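Local coordinates for B12-binding domain-containing protein (Kitasatospora setae, PDB 6WTE), which binds cobalamin and a [4Fe-4S] cluster and is a radical SAM-family methyltransferase, TsrM, that works by non-radical catalysis, at residues G33-R45 with P204-G216. Sequence-based numbering, arbitrary orientation.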
ATOM      1  N   GLY A  33       5.430 -28.062  -3.664  1.00 18.15           N
ATOM      2  CA  GLY A  33       6.592 -28.919  -3.581  1.00 20.35           C
ATOM      3  C   GLY A  33       7.935 -28.231  -3.644  1.00 20.86           C
ATOM      4  O   GLY A  33       8.956 -28.922  -3.775  1.00 20.54           O
ATOM      5  N   PHE A  34       7.981 -26.909  -3.536  1.00 15.72           N
ATOM      6  CA  PHE A  34       9.247 -26.196  -3.553  1.00 17.48           C
ATOM      7  C   PHE A  34       9.743 -25.939  -2.138  1.00 20.67           C
ATOM      8  O   PHE A  34       8.963 -25.865  -1.183  1.00 17.01           O
ATOM      9  CB  PHE A  34       9.115 -24.872  -4.309  1.00 16.00           C
ATOM     10  CG  PHE A  34       8.823 -25.054  -5.766  1.00 17.10           C
ATOM     11  CD1 PHE A  34       9.847 -25.318  -6.664  1.00 17.69           C
ATOM     12  CD2 PHE A  34       7.522 -24.997  -6.232  1.00 16.20           C
ATOM     13  CE1 PHE A  34       9.576 -25.509  -8.001  1.00 15.69           C
ATOM     14  CE2 PHE A  34       7.242 -25.187  -7.565  1.00 15.39           C
ATOM     15  CZ  PHE A  34       8.271 -25.441  -8.454  1.00 17.66           C
ATOM     16  N   GLU A  35      11.061 -25.818  -2.013  1.00 16.53           N
ATOM     17  CA  GLU A  35      11.677 -25.364  -0.780  1.00 15.74           C
ATOM     18  C   GLU A  35      11.836 -23.852  -0.872  1.00 16.72           C
ATOM     19  O   GLU A  35      12.301 -23.337  -1.892  1.00 16.05           O
ATOM     20  CB  GLU A  35      13.032 -26.041  -0.569  1.00 16.98           C
ATOM     21  CG  GLU A  35      13.731 -25.656   0.719  1.00 17.85           C
ATOM     22  CD  GLU A  35      15.105 -26.287   0.842  1.00 22.95           C
ATOM     23  OE1 GLU A  35      15.589 -26.852  -0.162  1.00 21.52           O
ATOM     24  OE2 GLU A  35      15.701 -26.213   1.938  1.00 25.87           O
ATOM     25  N   VAL A  36      11.426 -23.140   0.176  1.00 13.87           N
ATOM     26  CA  VAL A  36      11.436 -21.684   0.174  1.00 12.56           C
ATOM     27  C   VAL A  36      12.271 -21.188   1.341  1.00 14.88           C
ATOM     28  O   VAL A  36      12.080 -21.626   2.480  1.00 17.83           O
ATOM     29  CB  VAL A  36      10.016 -21.097   0.259  1.00 13.83           C
ATOM     30  CG1 VAL A  36      10.086 -19.592   0.140  1.00 17.11           C
ATOM     31  CG2 VAL A  36       9.136 -21.693  -0.819  1.00 15.91           C
ATOM     32  N   GLU A  37      13.173 -20.256   1.063  1.00 13.44           N
ATOM     33  CA  GLU A  37      13.897 -19.532   2.095  1.00 15.19           C
ATOM     34  C   GLU A  37      13.690 -18.037   1.901  1.00 15.25           C
ATOM     35  O   GLU A  37      13.679 -17.543   0.768  1.00 12.74           O
ATOM     36  CB  GLU A  37      15.383 -19.893   2.071  1.00 18.46           C
ATOM     37  CG  GLU A  37      15.604 -21.347   2.448  1.00 17.23           C
ATOM     38  CD  GLU A  37      17.064 -21.739   2.520  1.00 17.98           C
ATOM     39  OE1 GLU A  37      17.881 -21.197   1.752  1.00 23.14           O
ATOM     40  OE2 GLU A  37      17.386 -22.600   3.353  1.00 26.77           O
ATOM     41  N   VAL A  38      13.495 -17.329   3.012  1.00 13.19           N
ATOM     42  CA  VAL A  38      13.263 -15.890   3.026  1.00 12.03           C
ATOM     43  C   VAL A  38      14.492 -15.214   3.605  1.00 12.77           C
ATOM     44  O   VAL A  38      15.010 -15.629   4.649  1.00 17.57           O
ATOM     45  CB  VAL A  38      12.014 -15.518   3.847  1.00 12.87           C
ATOM     46  CG1 VAL A  38      11.866 -13.992   3.944  1.00 13.80           C
ATOM     47  CG2 VAL A  38      10.770 -16.147   3.238  1.00 14.60           C
ATOM     48  N   LEU A  39      14.954 -14.174   2.937  1.00 12.04           N
ATOM     49  CA  LEU A  39      16.040 -13.347   3.439  1.00 12.55           C
ATOM     50  C   LEU A  39      15.443 -11.969   3.683  1.00 15.07           C
ATOM     51  O   LEU A  39      15.133 -11.244   2.732  1.00 13.71           O
ATOM     52  CB  LEU A  39      17.196 -13.320   2.439  1.00 13.60           C
ATOM     53  CG  LEU A  39      18.615 -13.171   2.953  1.00 23.47           C
ATOM     54  CD1 LEU A  39      18.908 -14.239   4.002  1.00 22.48           C
ATOM     55  CD2 LEU A  39      19.565 -13.304   1.769  1.00 23.14           C
ATOM     56  N   ASP A  40      15.221 -11.629   4.950  1.00 13.02           N
ATOM     57  CA  ASP A  40      14.537 -10.392   5.313  1.00 13.68           C
ATOM     58  C   ASP A  40      15.582  -9.366   5.743  1.00 14.62           C
ATOM     59  O   ASP A  40      16.221  -9.521   6.789  1.00 18.96           O
ATOM     60  CB  ASP A  40      13.515 -10.649   6.419  1.00 14.78           C
ATOM     61  CG  ASP A  40      12.594  -9.473   6.641  1.00 17.05           C
ATOM     62  OD1 ASP A  40      12.851  -8.404   6.060  1.00 13.41           O
ATOM     63  OD2 ASP A  40      11.606  -9.625   7.385  1.00 16.08           O
ATOM     64  N   LEU A  41      15.746  -8.317   4.938  1.00 12.20           N
ATOM     65  CA  LEU A  41      16.780  -7.319   5.182  1.00 14.29           C
ATOM     66  C   LEU A  41      16.311  -6.177   6.070  1.00 14.47           C
ATOM     67  O   LEU A  41      17.124  -5.308   6.411  1.00 16.62           O
ATOM     68  CB  LEU A  41      17.293  -6.760   3.848  1.00 12.24           C
ATOM     69  CG  LEU A  41      17.801  -7.807   2.852  1.00 16.50           C
ATOM     70  CD1 LEU A  41      18.279  -7.158   1.556  1.00 16.37           C
ATOM     71  CD2 LEU A  41      18.910  -8.651   3.466  1.00 16.74           C
ATOM     72  N   THR A  42      15.036  -6.170   6.470  1.00 14.67           N
ATOM     73  CA  THR A  42      14.508  -5.060   7.262  1.00 16.51           C
ATOM     74  C   THR A  42      15.271  -4.896   8.572  1.00 19.18           C
ATOM     75  O   THR A  42      15.585  -3.773   8.979  1.00 19.63           O
ATOM     76  CB  THR A  42      13.019  -5.277   7.529  1.00 17.79           C
ATOM     77  OG1 THR A  42      12.333  -5.374   6.276  1.00 13.22           O
ATOM     78  CG2 THR A  42      12.423  -4.122   8.350  1.00 16.66           C
ATOM     79  N   PHE A  43      15.590  -6.003   9.239  1.00 17.25           N
ATOM     80  CA  PHE A  43      16.346  -5.953  10.482  1.00 22.93           C
ATOM     81  C   PHE A  43      17.847  -6.091  10.251  1.00 22.95           C
ATOM     82  O   PHE A  43      18.595  -6.347  11.201  1.00 25.18           O
ATOM     83  CB  PHE A  43      15.850  -7.040  11.442  1.00 23.95           C
ATOM     84  CG  PHE A  43      14.349  -7.102  11.568  1.00 24.66           C
ATOM     85  CD1 PHE A  43      13.631  -6.021  12.044  1.00 26.07           C
ATOM     86  CD2 PHE A  43      13.660  -8.249  11.209  1.00 29.86           C
ATOM     87  CE1 PHE A  43      12.242  -6.076  12.158  1.00 26.11           C
ATOM     88  CE2 PHE A  43      12.279  -8.313  11.325  1.00 25.79           C
ATOM     89  CZ  PHE A  43      11.570  -7.225  11.799  1.00 19.00           C
ATOM     90  N   ARG A  44      18.302  -5.920   9.011  1.00 19.35           N
ATOM     91  CA  ARG A  44      19.720  -5.922   8.669  1.00 22.48           C
ATOM     92  C   ARG A  44      20.063  -4.699   7.828  1.00 24.05           C
ATOM     93  O   ARG A  44      20.914  -4.756   6.933  1.00 23.86           O
ATOM     94  CB  ARG A  44      20.098  -7.208   7.936  1.00 21.97           C
ATOM     95  CG  ARG A  44      19.806  -8.491   8.709  1.00 24.52           C
ATOM     96  CD  ARG A  44      20.766  -8.684   9.876  1.00 24.15           C
ATOM     97  NE  ARG A  44      22.161  -8.757   9.445  1.00 25.94           N
ATOM     98  CZ  ARG A  44      22.790  -9.890   9.145  1.00 32.13           C
ATOM     99  NH1 ARG A  44      22.149 -11.049   9.224  1.00 33.53           N
ATOM    100  NH2 ARG A  44      24.061  -9.869   8.760  1.00 30.76           N
ATOM    101  N   ARG A  45      19.412  -3.565   8.120  1.00 24.61           N
ATOM    102  CA  ARG A  45      19.574  -2.364   7.301  1.00 25.45           C
ATOM    103  C   ARG A  45      21.028  -1.935   7.207  1.00 27.38           C
ATOM    104  O   ARG A  45      21.473  -1.442   6.164  1.00 28.18           O
ATOM    105  CB  ARG A  45      18.756  -1.207   7.877  1.00 30.65           C
ATOM    106  CG  ARG A  45      17.278  -1.418   7.905  1.00 28.31           C
ATOM    107  CD  ARG A  45      16.556  -0.100   8.156  1.00 28.88           C
ATOM    108  NE  ARG A  45      16.771   0.453   9.493  1.00 33.86           N
ATOM    109  CZ  ARG A  45      16.279   1.621   9.898  1.00 31.89           C
ATOM    110  NH1 ARG A  45      16.514   2.058  11.126  1.00 34.23           N
ATOM    111  NH2 ARG A  45      15.550   2.359   9.067  1.00 32.35           N
ATOM    112  N   PRO A 204      13.974 -19.648  11.279  1.00 17.23           N
ATOM    113  CA  PRO A 204      14.989 -19.076  10.386  1.00 17.61           C
ATOM    114  C   PRO A 204      14.554 -19.146   8.930  1.00 15.40           C
ATOM    115  O   PRO A 204      13.910 -20.106   8.496  1.00 17.03           O
ATOM    116  CB  PRO A 204      16.223 -19.946  10.647  1.00 15.69           C
ATOM    117  CG  PRO A 204      15.995 -20.506  12.030  1.00 17.84           C
ATOM    118  CD  PRO A 204      14.519 -20.707  12.148  1.00 19.22           C
ATOM    119  N   ARG A 205      14.889 -18.093   8.185  1.00 18.55           N
ATOM    120  CA  ARG A 205      14.636 -18.012   6.744  1.00 16.25           C
ATOM    121  C   ARG A 205      13.153 -18.134   6.406  1.00 16.39           C
ATOM    122  O   ARG A 205      12.781 -18.608   5.329  1.00 15.95           O
ATOM    123  CB  ARG A 205      15.460 -19.051   5.982  1.00 18.69           C
ATOM    124  CG  ARG A 205      16.924 -19.017   6.392  1.00 22.51           C
ATOM    125  CD  ARG A 205      17.844 -19.457   5.282  1.00 24.82           C
ATOM    126  NE  ARG A 205      19.208 -18.976   5.505  1.00 32.45           N
ATOM    127  CZ  ARG A 205      20.306 -19.631   5.138  1.00 34.16           C
ATOM    128  NH1 ARG A 205      20.218 -20.813   4.539  1.00 25.48           N
ATOM    129  NH2 ARG A 205      21.499 -19.105   5.384  1.00 32.38           N
ATOM    130  N   LYS A 206      12.303 -17.693   7.328  1.00 14.21           N
ATOM    131  CA  LYS A 206      10.896 -17.433   7.077  1.00 16.25           C
ATOM    132  C   LYS A 206      10.576 -16.079   7.695  1.00 15.63           C
ATOM    133  O   LYS A 206      11.270 -15.625   8.611  1.00 14.73           O
ATOM    134  CB  LYS A 206       9.984 -18.516   7.677  1.00 15.82           C
ATOM    135  CG  LYS A 206      10.215 -19.921   7.152  1.00 19.42           C
ATOM    136  CD  LYS A 206       9.827 -20.011   5.686  1.00 18.63           C
ATOM    137  CE  LYS A 206      10.056 -21.406   5.149  1.00 21.13           C
ATOM    138  NZ  LYS A 206      11.494 -21.767   5.166  1.00 24.96           N
ATOM    139  N   VAL A 207       9.539 -15.415   7.174  1.00 12.46           N
ATOM    140  CA  VAL A 207       9.126 -14.143   7.760  1.00 11.65           C
ATOM    141  C   VAL A 207       8.842 -14.352   9.243  1.00 13.55           C
ATOM    142  O   VAL A 207       8.103 -15.268   9.628  1.00 14.61           O
ATOM    143  CB  VAL A 207       7.901 -13.567   7.028  1.00 11.27           C
ATOM    144  CG1 VAL A 207       7.412 -12.320   7.730  1.00 13.31           C
ATOM    145  CG2 VAL A 207       8.239 -13.229   5.573  1.00 11.05           C
ATOM    146  N   ASP A 208       9.453 -13.516  10.081  1.00 13.74           N
ATOM    147  CA  ASP A 208       9.343 -13.622  11.542  1.00 12.44           C
ATOM    148  C   ASP A 208       8.242 -12.678  12.012  1.00 13.83           C
ATOM    149  O   ASP A 208       8.490 -11.519  12.348  1.00 13.79           O
ATOM    150  CB  ASP A 208      10.673 -13.297  12.207  1.00 15.37           C
ATOM    151  CG  ASP A 208      10.704 -13.696  13.678  1.00 17.84           C
ATOM    152  OD1 ASP A 208       9.620 -13.862  14.282  1.00 15.26           O
ATOM    153  OD2 ASP A 208      11.815 -13.839  14.225  1.00 20.03           O
ATOM    154  N   ASN A 209       7.014 -13.193  12.073  1.00 14.11           N
ATOM    155  CA  ASN A 209       5.875 -12.321  12.333  1.00 12.62           C
ATOM    156  C   ASN A 209       5.897 -11.746  13.744  1.00 12.18           C
ATOM    157  O   ASN A 209       5.567 -10.569  13.934  1.00 14.05           O
ATOM    158  CB  ASN A 209       4.575 -13.068  12.058  1.00 12.58           C
ATOM    159  CG  ASN A 209       4.274 -13.154  10.571  1.00 15.81           C
ATOM    160  OD1 ASN A 209       3.754 -12.208   9.987  1.00 15.77           O
ATOM    161  ND2 ASN A 209       4.617 -14.280   9.951  1.00 11.85           N
ATOM    162  N   LEU A 210       6.293 -12.542  14.743  1.00 13.61           N
ATOM    163  CA  LEU A 210       6.309 -12.021  16.108  1.00 13.88           C
ATOM    164  C   LEU A 210       7.352 -10.923  16.263  1.00 14.33           C
ATOM    165  O   LEU A 210       7.127  -9.947  16.988  1.00 15.41           O
ATOM    166  CB  LEU A 210       6.565 -13.149  17.109  1.00 13.21           C
ATOM    167  CG  LEU A 210       6.550 -12.709  18.575  1.00 15.77           C
ATOM    168  CD1 LEU A 210       5.156 -12.197  18.982  1.00 16.19           C
ATOM    169  CD2 LEU A 210       7.001 -13.844  19.470  1.00 19.62           C
ATOM    170  N   GLU A 211       8.491 -11.053  15.577  1.00 16.14           N
ATOM    171  CA  GLU A 211       9.505 -10.003  15.629  1.00 18.11           C
ATOM    172  C   GLU A 211       8.935  -8.665  15.173  1.00 16.00           C
ATOM    173  O   GLU A 211       9.137  -7.636  15.827  1.00 18.63           O
ATOM    174  CB  GLU A 211      10.709 -10.390  14.766  1.00 16.97           C
ATOM    175  CG  GLU A 211      11.862  -9.395  14.834  1.00 21.21           C
ATOM    176  CD  GLU A 211      12.491  -9.301  16.218  1.00 28.15           C
ATOM    177  OE1 GLU A 211      12.372 -10.263  17.009  1.00 30.93           O
ATOM    178  OE2 GLU A 211      13.111  -8.260  16.517  1.00 35.66           O
ATOM    179  N   TYR A 212       8.199  -8.664  14.059  1.00 15.05           N
ATOM    180  CA  TYR A 212       7.561  -7.430  13.609  1.00 14.04           C
ATOM    181  C   TYR A 212       6.532  -6.944  14.617  1.00 16.63           C
ATOM    182  O   TYR A 212       6.431  -5.740  14.881  1.00 16.30           O
ATOM    183  CB  TYR A 212       6.901  -7.642  12.252  1.00 13.53           C
ATOM    184  CG  TYR A 212       7.873  -7.574  11.103  1.00 12.25           C
ATOM    185  CD1 TYR A 212       8.251  -6.350  10.569  1.00 14.29           C
ATOM    186  CD2 TYR A 212       8.411  -8.731  10.556  1.00 11.99           C
ATOM    187  CE1 TYR A 212       9.137  -6.277   9.512  1.00 14.69           C
ATOM    188  CE2 TYR A 212       9.304  -8.668   9.497  1.00 14.08           C
ATOM    189  CZ  TYR A 212       9.660  -7.435   8.982  1.00 14.34           C
ATOM    190  OH  TYR A 212      10.536  -7.347   7.927  1.00 13.04           O
ATOM    191  N   TYR A 213       5.767  -7.867  15.197  1.00 14.76           N
ATOM    192  CA  TYR A 213       4.728  -7.471  16.144  1.00 16.35           C
ATOM    193  C   TYR A 213       5.332  -6.807  17.374  1.00 16.98           C
ATOM    194  O   TYR A 213       4.813  -5.798  17.863  1.00 16.11           O
ATOM    195  CB  TYR A 213       3.900  -8.692  16.538  1.00 14.74           C
ATOM    196  CG  TYR A 213       2.701  -8.385  17.400  1.00 16.26           C
ATOM    197  CD1 TYR A 213       1.571  -7.789  16.858  1.00 16.05           C
ATOM    198  CD2 TYR A 213       2.692  -8.706  18.753  1.00 16.15           C
ATOM    199  CE1 TYR A 213       0.470  -7.513  17.630  1.00 18.06           C
ATOM    200  CE2 TYR A 213       1.582  -8.437  19.544  1.00 15.50           C
ATOM    201  CZ  TYR A 213       0.478  -7.841  18.972  1.00 15.90           C
ATOM    202  OH  TYR A 213      -0.620  -7.568  19.742  1.00 17.25           O
ATOM    203  N   ARG A 214       6.442  -7.345  17.881  1.00 16.25           N
ATOM    204  CA  ARG A 214       7.089  -6.757  19.048  0.50 17.28           C
ATOM    205  C   ARG A 214       7.716  -5.405  18.743  1.00 21.33           C
ATOM    206  O   ARG A 214       7.945  -4.617  19.667  1.00 19.50           O
ATOM    207  CB  ARG A 214       8.147  -7.714  19.597  0.50 19.74           C
ATOM    208  CG  ARG A 214       7.561  -8.978  20.207  0.50 19.62           C
ATOM    209  CD  ARG A 214       8.644  -9.913  20.731  0.50 21.81           C
ATOM    210  NE  ARG A 214       9.504  -9.267  21.720  0.50 22.80           N
ATOM    211  CZ  ARG A 214      10.796  -9.014  21.532  0.50 25.37           C
ATOM    212  NH1 ARG A 214      11.505  -8.421  22.483  0.50 24.39           N
ATOM    213  NH2 ARG A 214      11.383  -9.362  20.394  0.50 26.09           N
ATOM    214  N   ARG A 215       7.998  -5.121  17.474  1.00 17.97           N
ATOM    215  CA  ARG A 215       8.552  -3.838  17.072  1.00 22.05           C
ATOM    216  C   ARG A 215       7.480  -2.888  16.552  1.00 23.35           C
ATOM    217  O   ARG A 215       7.811  -1.850  15.972  1.00 25.96           O
ATOM    218  CB  ARG A 215       9.654  -4.053  16.030  1.00 22.40           C
ATOM    219  CG  ARG A 215      10.723  -5.020  16.531  1.00 22.84           C
ATOM    220  CD  ARG A 215      11.867  -5.244  15.551  1.00 29.48           C
ATOM    221  NE  ARG A 215      12.990  -4.349  15.809  1.00 40.71           N
ATOM    222  CZ  ARG A 215      14.260  -4.651  15.557  1.00 41.35           C
ATOM    223  NH1 ARG A 215      14.574  -5.836  15.051  1.00 38.38           N
ATOM    224  NH2 ARG A 215      15.217  -3.773  15.823  1.00 48.94           N
ATOM    225  N   GLY A 216       6.204  -3.210  16.772  1.00 22.91           N
ATOM    226  CA  GLY A 216       5.103  -2.323  16.466  1.00 24.96           C
ATOM    227  C   GLY A 216       4.327  -2.672  15.216  1.00 23.20           C
ATOM    228  O   GLY A 216       3.305  -2.026  14.944  1.00 27.12           O
TER
HETATM  229  O   HOH W   1      11.409 -11.671   8.993  1.00 14.40           O
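Tyr212 reaches from helix 209-214 to the end of strand 35-40 and donates a hydrogen bond from its hydroxyl to Asp40. Tyr212 OH lies 2.6 Å from Asp40 OD2, on the syn lone pair. Carboxylate and ring lie nearly coplanar, 20° apart. The CZ of Phe43 sits over the centre of one Tyr212 face, the two ring planes inclined at 49°. Glu211 CG lies over one face of the Phe43 ring, 4.0 Å from its centroid. Glu211 also pairs with Arg215, whose guanidinium slides past Phe43 in the opposite direction, almost parallel to the ring plane, with Arg215 NH1 3.2 Å from Phe43 CD1. Farther along the strand, Val38 N donates to Arg205 O at 2.7 Å. Lys206, bent at chi2 (-67°) and chi4, brings NZ to 2.8 Å from Val36 O. Arg205 NH1 and Glu37 OE2 form a salt bridge at 3.6 Å; Tyr55 and Arg59 also hold Glu37. In the second shell, Asp40 OD1 closes an Asx turn with Thr42 N and accepts from Asn9. A water links Asp40 OD2 to Asp208 N, just before the helix. A phenylalanine in place of Tyr212 would probably keep the ring packing but leave Asp40 without its hydroxyl donor. Segment 204-216 thus holds to the edge strand of the B12-binding domain's sheet. Thr42 OG1 bonds to the backbone O of cobalamin-binding Asn11. Two hydrogen bonds converge on Asp40 OD2, which probably favours its carboxylate form.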